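Local coordinates for protein glycerate kinase, putative (Thermotoga maritima, PDB 2B8N) that catalyses the magnesium-dependent transfer of phosphate from ATP to D-glycerate, giving 2-phosphoglycerate in the breakdown of serine, at residues D205-I210 with V255-I260; V129-S134 with S139-P144; L341-A346 with Q393-N398. All coordinates share one frame; numbering follows the deposited sequence.

Contact 1. Residues D205-I210 with V255-I260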
loop_
_atom_site.group_PDB
_atom_site.type_symbol
_atom_site.label_atom_id
_atom_site.label_comp_id
_atom_site.label_asym_id
_atom_site.label_seq_id
_atom_site.Cartn_x
_atom_site.Cartn_y
_atom_site.Cartn_z
ATOM N N ASP A 205 -5.404 6.103 3.871
ATOM C CA ASP A 205 -5.364 5.196 5.018
ATOM C C ASP A 205 -6.753 4.957 5.592
ATOM O O ASP A 205 -6.963 5.064 6.784
ATOM C CB ASP A 205 -4.399 5.689 6.131
ATOM C CG ASP A 205 -3.039 6.206 5.596
ATOM O OD1 ASP A 205 -2.394 5.554 4.722
ATOM O OD2 ASP A 205 -2.603 7.273 6.099
ATOM N N ARG A 206 -7.689 4.596 4.733
ATOM C CA ARG A 206 -9.070 4.424 5.133
ATOM C C ARG A 206 -9.226 3.054 5.777
ATOM O O ARG A 206 -9.160 2.033 5.092
ATOM C CB ARG A 206 -9.952 4.500 3.892
ATOM C CG ARG A 206 -10.177 5.894 3.318
ATOM C CD ARG A 206 -11.548 6.408 3.755
ATOM N NE ARG A 206 -12.636 5.660 3.133
ATOM C CZ ARG A 206 -13.922 6.005 3.177
ATOM N NH1 ARG A 206 -14.309 7.099 3.832
ATOM N NH2 ARG A 206 -14.832 5.251 2.548
ATOM N N LEU A 207 -9.437 3.027 7.089
ATOM C CA LEU A 207 -9.467 1.764 7.839
ATOM C C LEU A 207 -10.731 0.939 7.597
ATOM O O LEU A 207 -10.779 -0.219 7.942
ATOM C CB LEU A 207 -9.285 2.032 9.340
ATOM C CG LEU A 207 -7.969 2.726 9.727
ATOM C CD1 LEU A 207 -8.099 3.389 11.087
ATOM C CD2 LEU A 207 -6.827 1.733 9.709
ATOM N N ASP A 208 -11.753 1.553 7.012
ATOM C CA ASP A 208 -12.983 0.853 6.677
ATOM C C ASP A 208 -12.839 0.093 5.372
ATOM O O ASP A 208 -13.699 -0.703 5.030
ATOM C CB ASP A 208 -14.135 1.844 6.541
ATOM C CG ASP A 208 -13.857 2.934 5.508
ATOM O OD1 ASP A 208 -12.675 3.255 5.273
ATOM O OD2 ASP A 208 -14.820 3.482 4.946
ATOM N N VAL A 209 -11.763 0.387 4.649
ATOM C CA VAL A 209 -11.480 -0.166 3.334
ATOM C C VAL A 209 -10.307 -1.139 3.418
ATOM O O VAL A 209 -10.311 -2.166 2.755
ATOM C CB VAL A 209 -11.143 0.973 2.332
ATOM C CG1 VAL A 209 -10.674 0.427 0.977
ATOM C CG2 VAL A 209 -12.346 1.904 2.176
ATOM N N ILE A 210 -9.292 -0.795 4.207
ATOM C CA ILE A 210 -8.114 -1.632 4.377
ATOM C C ILE A 210 -8.556 -3.009 4.870
ATOM O O ILE A 210 -9.096 -3.129 5.974
ATOM C CB ILE A 210 -7.115 -0.965 5.371
ATOM C CG1 ILE A 210 -6.452 0.255 4.707
ATOM C CG2 ILE A 210 -6.059 -1.966 5.840
ATOM C CD1 ILE A 210 -5.674 1.120 5.666
ATOM N N VAL A 255 -10.994 -1.903 20.545
ATOM C CA VAL A 255 -9.976 -1.720 19.496
ATOM C C VAL A 255 -9.116 -0.470 19.652
ATOM O O VAL A 255 -9.607 0.600 19.952
ATOM C CB VAL A 255 -10.634 -1.632 18.115
ATOM C CG1 VAL A 255 -9.600 -1.311 17.052
ATOM C CG2 VAL A 255 -11.359 -2.937 17.773
ATOM N N GLU A 256 -7.824 -0.618 19.416
ATOM C CA GLU A 256 -6.913 0.511 19.316
ATOM C C GLU A 256 -6.142 0.299 18.026
ATOM O O GLU A 256 -5.532 -0.755 17.846
ATOM C CB GLU A 256 -5.936 0.553 20.491
ATOM N N ILE A 257 -6.167 1.285 17.129
ATOM C CA ILE A 257 -5.418 1.192 15.874
ATOM C C ILE A 257 -4.325 2.248 15.763
ATOM O O ILE A 257 -4.559 3.427 16.050
ATOM C CB ILE A 257 -6.339 1.295 14.645
ATOM C CG1 ILE A 257 -7.359 0.149 14.651
ATOM C CG2 ILE A 257 -5.510 1.234 13.346
ATOM C CD1 ILE A 257 -8.424 0.244 13.596
ATOM N N HIS A 258 -3.132 1.800 15.350
ATOM C CA HIS A 258 -1.984 2.667 15.083
ATOM C C HIS A 258 -1.460 2.419 13.667
ATOM O O HIS A 258 -1.195 1.293 13.286
ATOM C CB HIS A 258 -0.884 2.389 16.090
ATOM C CG HIS A 258 -1.371 2.333 17.499
ATOM N ND1 HIS A 258 -1.371 3.432 18.331
ATOM C CD2 HIS A 258 -1.906 1.316 18.214
ATOM C CE1 HIS A 258 -1.871 3.091 19.504
ATOM N NE2 HIS A 258 -2.208 1.813 19.460
ATOM N N LEU A 259 -1.343 3.496 12.888
ATOM C CA LEU A 259 -0.772 3.446 11.543
ATOM C C LEU A 259 0.723 3.586 11.710
ATOM O O LEU A 259 1.204 4.686 11.991
ATOM C CB LEU A 259 -1.303 4.585 10.641
ATOM C CG LEU A 259 -2.770 4.547 10.192
ATOM C CD1 LEU A 259 -3.208 5.901 9.580
ATOM C CD2 LEU A 259 -2.989 3.419 9.215
ATOM N N ILE A 260 1.452 2.484 11.541
ATOM C CA ILE A 260 2.908 2.502 11.688
ATOM C C ILE A 260 3.640 2.772 10.359
ATOM O O ILE A 260 4.797 3.156 10.348
ATOM C CB ILE A 260 3.453 1.216 12.416
ATOM C CG1 ILE A 260 3.382 -0.022 11.529
ATOM C CG2 ILE A 260 2.686 0.974 13.709
ATOM C CD1 ILE A 260 4.058 -1.204 12.109
#
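Strand 255-261 is an outermost strand of the six-stranded parallel sheet, and two of its side chains, I257 and L259, meet the loop that leaves the neighbouring strand 193-199. Backbone hydrogen bonds of E256, H258 and I260 to that strand fix the alternation: I257 and L259 point toward the loop, H258 away from it. L207 and I257 meet tip to tip. The methyl CD2 of L207 lies 3.9 Å from CG2 of I257, while CD1 of L207 reaches CD1 of I257 at 4.0 Å, so both branches of the leucine are engaged. I257 presents both its branches because CG1 stands anti to the carbonyl carbon (chi1 -61°) and CG2 anti to the backbone N. Two residues further along the strand, L259 runs obliquely across D205, its CD1 3.7 Å from the D205 CB. L207 bridges the two pairs, with its CD2 4.2 Å from CD2 of L259. W216 touches both L207 and I257. The carboxylate of D205 has its polar partners elsewhere: OD1 is hydrogen-bonded to S200 OG and OD2 to N262 ND2, just past the strand. Within the loop, R206 O accepts from both V209 N and I210 N, a turn that includes L207. Cross-segment cohesion is thus apolar, whereas the hydrogen bonds to S200 and N262 probably restrain the aspartate beside L259.

Contact 2. Residues V129-S134 with S139-P144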
loop_
_atom_site.group_PDB
_atom_site.type_symbol
_atom_site.label_atom_id
_atom_site.label_comp_id
_atom_site.label_asym_id
_atom_site.label_seq_id
_atom_site.Cartn_x
_atom_site.Cartn_y
_atom_site.Cartn_z
ATOM N N VAL A 129 -4.917 -9.204 21.553
ATOM C CA VAL A 129 -4.507 -9.640 20.225
ATOM C C VAL A 129 -3.701 -8.508 19.577
ATOM O O VAL A 129 -4.159 -7.342 19.507
ATOM C CB VAL A 129 -5.691 -10.082 19.342
ATOM C CG1 VAL A 129 -5.216 -10.362 17.959
ATOM C CG2 VAL A 129 -6.334 -11.345 19.925
ATOM N N LEU A 130 -2.478 -8.852 19.171
ATOM C CA LEU A 130 -1.604 -7.943 18.455
ATOM C C LEU A 130 -1.791 -8.200 16.962
ATOM O O LEU A 130 -1.264 -9.180 16.425
ATOM C CB LEU A 130 -0.148 -8.172 18.899
ATOM C CG LEU A 130 0.903 -7.449 18.047
ATOM C CD1 LEU A 130 0.615 -5.925 18.010
ATOM C CD2 LEU A 130 2.348 -7.772 18.516
ATOM N N PHE A 131 -2.568 -7.331 16.313
ATOM C CA PHE A 131 -2.984 -7.536 14.931
ATOM C C PHE A 131 -2.072 -6.776 13.988
ATOM O O PHE A 131 -2.183 -5.566 13.851
ATOM C CB PHE A 131 -4.441 -7.112 14.783
ATOM C CG PHE A 131 -5.086 -7.541 13.485
ATOM C CD1 PHE A 131 -4.816 -8.781 12.916
ATOM C CD2 PHE A 131 -5.990 -6.707 12.852
ATOM C CE1 PHE A 131 -5.424 -9.169 11.719
ATOM C CE2 PHE A 131 -6.606 -7.087 11.662
ATOM C CZ PHE A 131 -6.319 -8.317 11.094
ATOM N N LEU A 132 -1.154 -7.500 13.353
ATOM C CA LEU A 132 -0.133 -6.902 12.461
ATOM C C LEU A 132 -0.613 -6.997 11.019
ATOM O O LEU A 132 -0.668 -8.107 10.429
ATOM C CB LEU A 132 1.215 -7.628 12.626
ATOM C CG LEU A 132 1.790 -7.653 14.042
ATOM C CD1 LEU A 132 2.932 -8.649 14.161
ATOM C CD2 LEU A 132 2.235 -6.281 14.474
ATOM N N LEU A 133 -0.988 -5.852 10.456
ATOM C CA LEU A 133 -1.692 -5.853 9.177
ATOM C C LEU A 133 -0.952 -5.080 8.090
ATOM O O LEU A 133 -0.481 -3.965 8.318
ATOM C CB LEU A 133 -3.104 -5.299 9.380
ATOM C CG LEU A 133 -4.134 -5.384 8.250
ATOM C CD1 LEU A 133 -4.419 -6.806 7.777
ATOM C CD2 LEU A 133 -5.415 -4.709 8.717
ATOM N N SER A 134 -0.861 -5.703 6.913
ATOM C CA SER A 134 -0.344 -5.073 5.684
ATOM C C SER A 134 -1.225 -5.450 4.490
ATOM O O SER A 134 -2.231 -6.129 4.667
ATOM C CB SER A 134 1.126 -5.482 5.439
ATOM O OG SER A 134 1.353 -6.848 5.734
ATOM N N SER A 139 -7.896 -10.592 0.486
ATOM C CA SER A 139 -7.691 -11.912 -0.113
ATOM C C SER A 139 -7.171 -12.940 0.882
ATOM O O SER A 139 -7.575 -14.097 0.827
ATOM C CB SER A 139 -6.698 -11.812 -1.263
ATOM O OG SER A 139 -6.760 -12.968 -2.076
ATOM N N LEU A 140 -6.268 -12.512 1.770
ATOM C CA LEU A 140 -5.521 -13.426 2.651
ATOM C C LEU A 140 -6.250 -13.743 3.965
ATOM O O LEU A 140 -5.869 -14.677 4.662
ATOM C CB LEU A 140 -4.139 -12.857 2.971
ATOM C CG LEU A 140 -3.055 -12.774 1.888
ATOM C CD1 LEU A 140 -1.969 -11.805 2.338
ATOM C CD2 LEU A 140 -2.457 -14.141 1.593
ATOM N N PHE A 141 -7.283 -12.963 4.291
ATOM C CA PHE A 141 -8.056 -13.114 5.515
ATOM C C PHE A 141 -9.519 -13.193 5.136
ATOM O O PHE A 141 -10.106 -12.174 4.783
ATOM C CB PHE A 141 -7.817 -11.884 6.407
ATOM C CG PHE A 141 -8.091 -12.109 7.874
ATOM C CD1 PHE A 141 -7.735 -13.301 8.506
ATOM C CD2 PHE A 141 -8.642 -11.099 8.633
ATOM C CE1 PHE A 141 -7.991 -13.490 9.842
ATOM C CE2 PHE A 141 -8.877 -11.270 9.983
ATOM C CZ PHE A 141 -8.561 -12.463 10.587
ATOM N N GLU A 142 -10.096 -14.397 5.159
ATOM C CA GLU A 142 -11.490 -14.596 4.724
ATOM C C GLU A 142 -12.018 -15.999 5.062
ATOM O O GLU A 142 -11.301 -16.993 4.968
ATOM C CB GLU A 142 -11.630 -14.328 3.211
ATOM C CG GLU A 142 -13.064 -14.365 2.665
ATOM C CD GLU A 142 -13.976 -13.319 3.294
ATOM O OE1 GLU A 142 -14.504 -13.552 4.406
ATOM O OE2 GLU A 142 -14.168 -12.257 2.679
ATOM N N LEU A 143 -13.287 -16.047 5.453
ATOM C CA LEU A 143 -14.011 -17.296 5.738
ATOM C C LEU A 143 -15.502 -16.956 5.625
ATOM O O LEU A 143 -16.021 -16.260 6.493
ATOM C CB LEU A 143 -13.672 -17.786 7.147
ATOM C CG LEU A 143 -14.444 -18.984 7.734
ATOM C CD1 LEU A 143 -13.912 -20.301 7.209
ATOM C CD2 LEU A 143 -14.404 -18.992 9.248
ATOM N N PRO A 144 -16.172 -17.353 4.521
ATOM C CA PRO A 144 -17.616 -17.014 4.348
ATOM C C PRO A 144 -18.517 -17.418 5.520
ATOM O O PRO A 144 -18.167 -18.332 6.294
ATOM C CB PRO A 144 -18.030 -17.808 3.093
ATOM C CG PRO A 144 -16.755 -18.136 2.379
ATOM C CD PRO A 144 -15.609 -18.058 3.355
#
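F131 and F141 meet through single ring atoms, F131 CZ lying 4.1 Å from F141 CE2. The ring centroids are 5.9 Å apart and the planes are inclined at 44°, an oblique pairing. The two segments bury 66 Å² between them, both sides summed, nearly all of it on these two rings. Each phenyl carries its CG anti to the backbone N, with chi1 -168° in F131. In F131 this extension matters, because its CB does not point at the other segment and only the far end of the ring comes close. A third ring, F185, completes the cluster: it meets F141 edge-to-face and also meets F131.

The strand that bears F131, 128-133, is an inner strand of the parallel sheet, between 52-57 and 193-199, and its backbone hydrogen bonds, including those of L130 to I53 and V55 and of F131 to V195, hold it on both sides. F141 is the first residue after the short helix 137-140 to leave helical backbone angles; the chain between the two rings thus runs from the strand through a short loop and the helix 137-140.

Beyond F141 the chain is fixed by polar contacts of E142, whose buried carboxylate has partners on both oxygens. OE2 is ion-paired with K181 and R174, while OE1 is hydrogen-bonded to S178 OG and, through its anti lone pair, accepts from L143 N at 3.0 Å with a bent N-H...O angle of 140°.

Contact 3. Residues L341-A346 with Q393-N398; sequences LALSAA and QYLKNN
L343 and L395 bring helix 337-348 and the last turn of helix 391-396 together, their CA atoms being the nearest across the two segments at 7.3 Å.

The apolar contacts come first. L343 works through one methyl, CD2, which sits against the backbone and side-chain roots of two successive residues: it is 4.0 Å from L395 N, 4.1 Å from L395 CB and 4.1 Å from Y394 CB. This methyl gets there because L343 is extended, with CG anti to the backbone N (chi1 -180°). In the reverse direction L395 spreads its branches: CD1 also approaches L343 CD2, whereas CD2 lies over the S344 backbone, 3.9 Å from S344 CA. Both leucines have their CB directed at the other segment. Y394 contributes just its CB, since the phenol turns away; its side chain touches A403 and K406 of helix 400-406, and A403 also touches L343.

The polar ends of S344 and Y394 have partners outside the two segments. S344 OG is hydrogen-bonded to R293 O at the start of helix 292-309; CA and CB of S344 meet L395 CD2. Y394 OH bonds to E389 OE1.

The end of helix 391-396 is closed by its own backbone bonds. N398, with positive phi of 56°, is the C-prime residue of a Schellman motif: D399 N bonds to Y394 O, and N398 N to L395 O at 2.9 Å. The side chain of N398 then ties this end to the loop at K330 and G331, whose N atoms donate to OD1, and to helix 337-348 of the same chain. The leucine contact therefore supplies nondirectional packing, while the N398 side chain adds directional bonds, one of them from ND2 to E340 OE2 of helix 337-348.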
loop_
_atom_site.group_PDB
_atom_site.type_symbol
_atom_site.label_atom_id
_atom_site.label_comp_id
_atom_site.label_asym_id
_atom_site.label_seq_id
_atom_site.Cartn_x
_atom_site.Cartn_y
_atom_site.Cartn_z
ATOM N N LEU A 341 5.590 9.189 -14.966
ATOM C CA LEU A 341 5.720 10.473 -14.291
ATOM C C LEU A 341 7.145 11.037 -14.522
ATOM O O LEU A 341 7.294 12.205 -14.884
ATOM C CB LEU A 341 5.393 10.313 -12.806
ATOM C CG LEU A 341 5.231 11.561 -11.947
ATOM C CD1 LEU A 341 4.385 11.281 -10.715
ATOM C CD2 LEU A 341 6.585 12.159 -11.524
ATOM N N ALA A 342 8.171 10.189 -14.366
ATOM C CA ALA A 342 9.570 10.593 -14.601
ATOM C C ALA A 342 9.853 10.927 -16.068
ATOM O O ALA A 342 10.430 11.957 -16.358
ATOM C CB ALA A 342 10.507 9.502 -14.140
ATOM N N LEU A 343 9.430 10.056 -16.993
ATOM C CA LEU A 343 9.579 10.327 -18.443
ATOM C C LEU A 343 8.896 11.614 -18.951
ATOM O O LEU A 343 9.407 12.291 -19.840
ATOM C CB LEU A 343 9.039 9.160 -19.275
ATOM C CG LEU A 343 9.169 9.366 -20.794
ATOM C CD1 LEU A 343 10.602 9.652 -21.203
ATOM C CD2 LEU A 343 8.694 8.156 -21.530
ATOM N N SER A 344 7.709 11.893 -18.447
ATOM C CA SER A 344 6.990 13.109 -18.807
ATOM C C SER A 344 7.738 14.342 -18.291
ATOM O O SER A 344 7.899 15.329 -19.020
ATOM C CB SER A 344 5.573 13.082 -18.238
ATOM O OG SER A 344 4.874 14.279 -18.489
ATOM N N ALA A 345 8.222 14.250 -17.046
ATOM C CA ALA A 345 8.989 15.320 -16.423
ATOM C C ALA A 345 10.282 15.602 -17.189
ATOM O O ALA A 345 10.622 16.757 -17.421
ATOM C CB ALA A 345 9.287 14.986 -14.988
ATOM N N ALA A 346 10.999 14.558 -17.591
ATOM C CA ALA A 346 12.258 14.770 -18.317
ATOM C C ALA A 346 12.048 15.573 -19.608
ATOM O O ALA A 346 12.898 16.382 -19.991
ATOM C CB ALA A 346 12.904 13.476 -18.629
ATOM N N GLN A 393 6.844 9.557 -28.261
ATOM C CA GLN A 393 6.366 8.302 -28.818
ATOM C C GLN A 393 6.408 7.155 -27.782
ATOM O O GLN A 393 5.519 6.289 -27.781
ATOM C CB GLN A 393 7.153 7.965 -30.095
ATOM C CG GLN A 393 6.322 7.312 -31.189
ATOM C CD GLN A 393 5.146 8.183 -31.634
ATOM O OE1 GLN A 393 3.988 7.758 -31.588
ATOM N NE2 GLN A 393 5.442 9.418 -32.046
ATOM N N TYR A 394 7.409 7.149 -26.897
ATOM C CA TYR A 394 7.481 6.133 -25.828
ATOM C C TYR A 394 6.362 6.335 -24.830
ATOM O O TYR A 394 5.763 5.384 -24.343
ATOM C CB TYR A 394 8.840 6.156 -25.114
ATOM C CG TYR A 394 9.883 5.493 -25.955
ATOM C CD1 TYR A 394 9.940 4.114 -26.054
ATOM C CD2 TYR A 394 10.765 6.236 -26.709
ATOM C CE1 TYR A 394 10.865 3.498 -26.854
ATOM C CE2 TYR A 394 11.690 5.626 -27.509
ATOM C CZ TYR A 394 11.742 4.262 -27.578
ATOM O OH TYR A 394 12.683 3.658 -28.389
ATOM N N LEU A 395 6.073 7.595 -24.553
ATOM C CA LEU A 395 5.010 7.945 -23.640
ATOM C C LEU A 395 3.653 7.635 -24.292
ATOM O O LEU A 395 2.816 6.960 -23.703
ATOM C CB LEU A 395 5.159 9.410 -23.226
ATOM C CG LEU A 395 4.529 9.954 -21.940
ATOM C CD1 LEU A 395 4.772 9.142 -20.647
ATOM C CD2 LEU A 395 5.028 11.378 -21.761
ATOM N N LYS A 396 3.448 8.064 -25.530
ATOM C CA LYS A 396 2.173 7.788 -26.212
ATOM C C LYS A 396 1.863 6.295 -26.206
ATOM O O LYS A 396 0.714 5.888 -26.118
ATOM C CB LYS A 396 2.175 8.315 -27.664
ATOM C CG LYS A 396 0.882 7.953 -28.481
ATOM C CD LYS A 396 0.900 8.433 -29.941
ATOM C CE LYS A 396 0.864 9.946 -30.047
ATOM N NZ LYS A 396 0.611 10.375 -31.446
ATOM N N ASN A 397 2.896 5.480 -26.300
ATOM C CA ASN A 397 2.725 4.042 -26.417
ATOM C C ASN A 397 2.784 3.310 -25.067
ATOM O O ASN A 397 2.755 2.076 -25.034
ATOM C CB ASN A 397 3.788 3.512 -27.380
ATOM C CG ASN A 397 3.403 2.208 -28.016
ATOM O OD1 ASN A 397 2.334 2.081 -28.619
ATOM N ND2 ASN A 397 4.289 1.225 -27.911
ATOM N N ASN A 398 2.850 4.063 -23.967
ATOM C CA ASN A 398 2.949 3.492 -22.615
ATOM C C ASN A 398 4.169 2.543 -22.463
ATOM O O ASN A 398 4.093 1.454 -21.879
ATOM C CB ASN A 398 1.626 2.807 -22.210
ATOM C CG ASN A 398 0.463 3.784 -22.085
ATOM O OD1 ASN A 398 -0.505 3.714 -22.841
ATOM N ND2 ASN A 398 0.551 4.689 -21.128
#

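Overall arrangement
Along the chain the contacts come in series, contact 2 closing before contact 1 opens and contact 1 before contact 3. Contacts 1 and 2 both reach the parallel sheet, on strands 255-261 and 128-133 with 193-199 between them. Their centres are 13 Å apart, and they touch where I210 CG2 packs 4.0 Å from L133 CD2. Contact 3 joins two helices beside the mixed sheet, on whose strand 355-361 helix 337-348 packs. Its centre is 35 Å from that of contact 1 and 38 Å from that of contact 2. Contacts 1 and 2 thus belong to the part built on the parallel sheet, contact 3 to that built on the mixed sheet, across the chain's centre.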